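Local coordinates for Wss1p (Saccharomyces cerevisiae FostersO, PDB 5XBN), which is a zinc-dependent endopeptidase that cleaves DNA-binding proteins and takes part in the repair of DNA-protein cross-links, at residues 25-29 / 56-60; 114-118 / 132-137. Residue numbers count along the deposited sequence, not the author numbering.

Contact 1 (25-29 / 56-60)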
loop_
_atom_site.group_PDB
_atom_site.type_symbol
_atom_site.label_atom_id
_atom_site.label_comp_id
_atom_site.label_asym_id
_atom_site.label_seq_id
_atom_site.Cartn_x
_atom_site.Cartn_y
_atom_site.Cartn_z
ATOM N N LYS A 25 11.617 -2.374 -9.177
ATOM C CA LYS A 25 10.309 -1.895 -9.597
ATOM C C LYS A 25 9.290 -3.026 -9.660
ATOM O O LYS A 25 9.607 -4.155 -10.032
ATOM C CB LYS A 25 10.409 -1.202 -10.959
ATOM C CG LYS A 25 11.353 -0.021 -10.968
ATOM C CD LYS A 25 11.422 0.625 -12.344
ATOM C CE LYS A 25 12.536 1.650 -12.411
ATOM N NZ LYS A 25 12.512 2.377 -13.714
ATOM N N ASN A 26 8.068 -2.711 -9.257
ATOM C CA ASN A 26 6.927 -3.608 -9.370
ATOM C C ASN A 26 6.272 -3.371 -10.730
ATOM O O ASN A 26 5.779 -2.284 -10.987
ATOM C CB ASN A 26 5.961 -3.338 -8.207
ATOM C CG ASN A 26 4.701 -4.203 -8.234
ATOM O OD1 ASN A 26 4.343 -4.812 -9.244
ATOM N ND2 ASN A 26 4.005 -4.230 -7.101
ATOM N N PRO A 27 6.290 -4.385 -11.610
ATOM C CA PRO A 27 5.736 -4.310 -12.971
ATOM C C PRO A 27 4.247 -3.952 -12.992
ATOM O O PRO A 27 3.712 -3.502 -14.010
ATOM C CB PRO A 27 5.941 -5.732 -13.515
ATOM C CG PRO A 27 7.005 -6.328 -12.662
ATOM C CD PRO A 27 6.837 -5.720 -11.309
ATOM N N HIS A 28 3.581 -4.152 -11.865
ATOM C CA HIS A 28 2.134 -4.013 -11.793
ATOM C C HIS A 28 1.676 -2.699 -11.196
ATOM O O HIS A 28 0.479 -2.471 -11.063
ATOM C CB HIS A 28 1.563 -5.184 -11.001
ATOM C CG HIS A 28 2.157 -6.495 -11.403
ATOM N ND1 HIS A 28 1.925 -7.064 -12.637
ATOM C CD2 HIS A 28 3.033 -7.312 -10.767
ATOM C CE1 HIS A 28 2.603 -8.196 -12.730
ATOM N NE2 HIS A 28 3.285 -8.368 -11.612
ATOM N N ILE A 29 2.631 -1.855 -10.817
ATOM C CA ILE A 29 2.328 -0.494 -10.391
ATOM C C ILE A 29 3.066 0.476 -11.302
ATOM O O ILE A 29 4.288 0.433 -11.400
ATOM C CB ILE A 29 2.748 -0.247 -8.942
ATOM C CG1 ILE A 29 2.060 -1.263 -8.025
ATOM C CG2 ILE A 29 2.450 1.208 -8.553
ATOM C CD1 ILE A 29 2.519 -1.227 -6.564
ATOM N N SER A 56 4.781 -7.188 -4.927
ATOM C CA SER A 56 4.799 -7.449 -6.366
ATOM C C SER A 56 4.336 -8.867 -6.710
ATOM O O SER A 56 3.553 -9.096 -7.652
ATOM C CB SER A 56 6.208 -7.193 -6.922
ATOM O OG SER A 56 7.164 -8.049 -6.319
ATOM N N TYR A 57 4.800 -9.830 -5.929
ATOM C CA TYR A 57 4.493 -11.224 -6.219
ATOM C C TYR A 57 3.004 -11.504 -6.015
ATOM O O TYR A 57 2.374 -12.200 -6.819
ATOM C CB TYR A 57 5.340 -12.132 -5.321
ATOM C CG TYR A 57 5.407 -13.577 -5.771
ATOM C CD1 TYR A 57 4.453 -14.497 -5.355
ATOM C CD2 TYR A 57 6.435 -14.023 -6.596
ATOM C CE1 TYR A 57 4.515 -15.828 -5.747
ATOM C CE2 TYR A 57 6.507 -15.360 -6.993
ATOM C CZ TYR A 57 5.541 -16.251 -6.565
ATOM O OH TYR A 57 5.593 -17.579 -6.942
ATOM N N LEU A 58 2.458 -10.958 -4.932
ATOM C CA LEU A 58 1.044 -11.130 -4.590
ATOM C C LEU A 58 0.171 -10.511 -5.678
ATOM O O LEU A 58 -0.824 -11.092 -6.106
ATOM C CB LEU A 58 0.741 -10.497 -3.223
ATOM C CG LEU A 58 -0.680 -10.648 -2.657
ATOM C CD1 LEU A 58 -0.954 -12.082 -2.263
ATOM C CD2 LEU A 58 -0.889 -9.727 -1.478
HETATM N N MSE A 59 0.555 -9.326 -6.139
HETATM C CA MSE A 59 -0.199 -8.696 -7.208
HETATM C C MSE A 59 -0.136 -9.536 -8.484
HETATM O O MSE A 59 -1.138 -9.655 -9.185
HETATM C CB MSE A 59 0.301 -7.274 -7.462
HETATM C CG MSE A 59 -0.059 -6.337 -6.312
HETATM SE SE MSE A 59 0.480 -4.487 -6.625
HETATM C CE MSE A 59 -0.733 -4.041 -8.099
ATOM N N LYS A 60 1.016 -10.130 -8.785
ATOM C CA LYS A 60 1.094 -10.989 -9.972
ATOM C C LYS A 60 0.148 -12.187 -9.835
ATOM O O LYS A 60 -0.591 -12.520 -10.783
ATOM C CB LYS A 60 2.521 -11.468 -10.224
ATOM C CG LYS A 60 2.616 -12.408 -11.426
ATOM C CD LYS A 60 4.047 -12.725 -11.794
ATOM C CE LYS A 60 4.178 -12.954 -13.297
ATOM N NZ LYS A 60 3.766 -11.748 -14.075
#
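Residues 25-29 reach the first strand of the sheet through a type I beta turn from Asn26 to Ile29, closed by Ile29 N to Asn26 O at 3.2 Å, while 56-60 is the opening of a short helix, its first turn marked by Lys60 N to Ser56 O at 3.0 Å. An Asx turn is superposed on the beta turn: Asn26 OD1 accepts from His28 N at 2.8 Å, with an N-H...O angle of 157°. The backbones come nearest at Asn26 and Ser56, whose CA atoms are 5.3 Å apart. No hydrogen bond joins the two segments; they meet by van der Waals contacts of side chains with side chains and backbone, burying 301 Å² in all.

With OD1 occupied inside its own turn, the amide of Asn26 presents ND2 to the helix start, 3.4 Å from Ser56 CA; its hydrogen bond goes to Ala52 O, in the last turn of the preceding helix 41-54. His28 has the largest covered area of these residues, 90 Å². Its imidazole lies obliquely across the helix surface, with CD2 3.6 Å from Ser56 O and NE2 3.5 Å from Lys60 CB, while ND1 hydrogen-bonds Lys65 NZ. Backbone hydrogen bonds between His28 and Val66 place the turn beside strand 66-72.

Met59, present as selenomethionine, points into the space between turn and helix, and it also packs against Leu117 of helix 106-118. Its CE lies 3.6 Å from His28 O, and its SE lies 3.6 Å from Asn26 ND2 and 3.8 Å from Ile29 CD1.

Contact 2 (114-118 / 132-137). With ZN (zinc ion), chain B.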
loop_
_atom_site.group_PDB
_atom_site.type_symbol
_atom_site.label_atom_id
_atom_site.label_comp_id
_atom_site.label_asym_id
_atom_site.label_seq_id
_atom_site.Cartn_x
_atom_site.Cartn_y
_atom_site.Cartn_z
ATOM N N LEU A 114 -2.801 -3.918 1.672
ATOM C CA LEU A 114 -3.574 -5.096 1.306
ATOM C C LEU A 114 -5.081 -4.826 1.385
ATOM O O LEU A 114 -5.848 -5.333 0.563
ATOM C CB LEU A 114 -3.194 -6.284 2.187
ATOM C CG LEU A 114 -1.723 -6.728 2.069
ATOM C CD1 LEU A 114 -1.434 -7.909 2.984
ATOM C CD2 LEU A 114 -1.354 -7.065 0.648
ATOM N N HIS A 115 -5.497 -4.037 2.372
ATOM C CA HIS A 115 -6.879 -3.574 2.451
ATOM C C HIS A 115 -7.270 -2.868 1.161
ATOM O O HIS A 115 -8.317 -3.136 0.570
ATOM C CB HIS A 115 -7.058 -2.620 3.646
ATOM C CG HIS A 115 -8.454 -2.090 3.814
ATOM N ND1 HIS A 115 -9.235 -2.390 4.915
ATOM C CD2 HIS A 115 -9.204 -1.267 3.038
ATOM C CE1 HIS A 115 -10.403 -1.784 4.803
ATOM N NE2 HIS A 115 -10.411 -1.090 3.675
ATOM N N GLU A 116 -6.433 -1.942 0.717
ATOM C CA GLU A 116 -6.791 -1.187 -0.479
ATOM C C GLU A 116 -6.727 -2.014 -1.755
ATOM O O GLU A 116 -7.517 -1.783 -2.653
ATOM C CB GLU A 116 -5.904 0.053 -0.622
ATOM C CG GLU A 116 -5.998 0.985 0.592
ATOM C CD GLU A 116 -7.408 1.444 0.888
ATOM O OE1 GLU A 116 -8.244 1.495 -0.035
ATOM O OE2 GLU A 116 -7.683 1.779 2.052
ATOM N N LEU A 117 -5.792 -2.964 -1.840
ATOM C CA LEU A 117 -5.767 -3.873 -2.989
ATOM C C LEU A 117 -7.050 -4.691 -3.063
ATOM O O LEU A 117 -7.542 -4.990 -4.139
ATOM C CB LEU A 117 -4.557 -4.812 -2.923
ATOM C CG LEU A 117 -3.241 -4.134 -3.323
ATOM C CD1 LEU A 117 -2.072 -5.064 -3.015
ATOM C CD2 LEU A 117 -3.278 -3.753 -4.818
ATOM N N THR A 118 -7.588 -5.060 -1.911
ATOM C CA THR A 118 -8.828 -5.834 -1.884
ATOM C C THR A 118 -9.953 -5.046 -2.568
ATOM O O THR A 118 -10.803 -5.628 -3.227
ATOM C CB THR A 118 -9.213 -6.203 -0.434
ATOM O OG1 THR A 118 -8.137 -6.938 0.173
ATOM C CG2 THR A 118 -10.464 -7.057 -0.393
ATOM N N LYS A 132 -11.469 -12.089 1.357
ATOM C CA LYS A 132 -10.359 -11.862 0.449
ATOM C C LYS A 132 -9.171 -11.208 1.160
ATOM O O LYS A 132 -8.021 -11.612 0.954
ATOM C CB LYS A 132 -10.822 -10.994 -0.724
ATOM C CG LYS A 132 -9.721 -10.681 -1.724
ATOM C CD LYS A 132 -9.284 -11.927 -2.440
ATOM C CE LYS A 132 -8.089 -11.662 -3.322
ATOM N NZ LYS A 132 -7.775 -12.910 -4.079
ATOM N N LEU A 133 -9.444 -10.209 2.001
ATOM C CA LEU A 133 -8.363 -9.498 2.680
ATOM C C LEU A 133 -7.615 -10.464 3.592
ATOM O O LEU A 133 -6.392 -10.435 3.689
ATOM C CB LEU A 133 -8.907 -8.305 3.469
ATOM C CG LEU A 133 -7.919 -7.600 4.392
ATOM C CD1 LEU A 133 -6.672 -7.165 3.621
ATOM C CD2 LEU A 133 -8.594 -6.412 5.061
ATOM N N ASP A 134 -8.364 -11.329 4.258
ATOM C CA ASP A 134 -7.751 -12.350 5.098
ATOM C C ASP A 134 -6.838 -13.283 4.295
ATOM O O ASP A 134 -5.729 -13.599 4.738
ATOM C CB ASP A 134 -8.838 -13.140 5.814
ATOM C CG ASP A 134 -8.281 -14.312 6.564
ATOM O OD1 ASP A 134 -7.713 -14.095 7.655
ATOM O OD2 ASP A 134 -8.401 -15.435 6.046
ATOM N N GLU A 135 -7.274 -13.700 3.104
ATOM C CA GLU A 135 -6.413 -14.503 2.233
ATOM C C GLU A 135 -5.155 -13.748 1.811
ATOM O O GLU A 135 -4.069 -14.331 1.760
ATOM C CB GLU A 135 -7.151 -14.967 0.975
ATOM C CG GLU A 135 -8.276 -15.973 1.232
ATOM C CD GLU A 135 -7.767 -17.276 1.828
ATOM O OE1 GLU A 135 -6.703 -17.775 1.379
ATOM O OE2 GLU A 135 -8.433 -17.807 2.747
ATOM N N LEU A 136 -5.293 -12.460 1.496
ATOM C CA LEU A 136 -4.126 -11.693 1.046
ATOM C C LEU A 136 -3.108 -11.512 2.153
ATOM O O LEU A 136 -1.899 -11.658 1.938
ATOM C CB LEU A 136 -4.555 -10.328 0.507
ATOM C CG LEU A 136 -5.427 -10.408 -0.744
ATOM C CD1 LEU A 136 -5.875 -9.006 -1.153
ATOM C CD2 LEU A 136 -4.714 -11.104 -1.896
ATOM N N ILE A 137 -3.596 -11.170 3.338
ATOM C CA ILE A 137 -2.724 -10.973 4.493
ATOM C C ILE A 137 -1.957 -12.251 4.788
ATOM O O ILE A 137 -0.747 -12.217 5.009
ATOM C CB ILE A 137 -3.531 -10.539 5.735
ATOM C CG1 ILE A 137 -4.009 -9.099 5.548
ATOM C CG2 ILE A 137 -2.699 -10.669 7.031
ATOM C CD1 ILE A 137 -5.060 -8.673 6.562
HETATM ZN ZN ZN B . -11.974 -0.199 2.879
HETATM O O HOH W 1 -12.267 1.695 3.305
#
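Helix 106-118 carries His115 and Glu116 of the HExxH zinc-binding motif, and this contact packs it against helix 127-145. His115 NE2 binds the zinc at 2.0 Å, with a water also 2.0 Å from the metal; His119, just past the helix end, and His125, from the following loop, supply the other protein ligands. Glu116, by close homology the active-site residue, has its CA-CB bond directed away from the partner helix.

The segment axes approach to 9.3 Å at 133°, an oblique crossing about midway between perpendicular and antiparallel. Leu133 fits beside the metal-binding turn, its CD1 3.6 Å from His115 N and 3.9 Å from Leu114 CB. Leu114 CD1 meets Ile137 CG1 at 3.8 Å. Thr118 OG1 donates to Leu114 O (2.8 Å), so the hydroxyl's proton is used within its own helix, and OG1 can lie 3.3 Å from the apolar Leu136 CD1.

Leu114 and Leu136 both pack on Leu58 of helix 56-62, whereas Glu116 and Leu117 touch Ile90 of strand 89-96.

In the fold
Along the chain the contacts come in series: contact 1 closes at residue 60, before contact 2 opens at 114. Their centres are 15 Å apart, yet they touch through helix 56-62. Leu58 CD2 lies 3.4 Å from Leu114 CD2, Leu58 CD1 is 3.9 Å from Leu136 CD2, and Met59 CG is 4.1 Å from Leu117 CD1. Helix 56-62 thus meets the turn entering edge strand 29-33 as well as both helices of contact 2, giving continuous packing from the sheet's edge to the zinc-binding helix. Contact 1 is not itself part of the catalytic site: the Met59 and Glu116 side chains are about 10 Å apart.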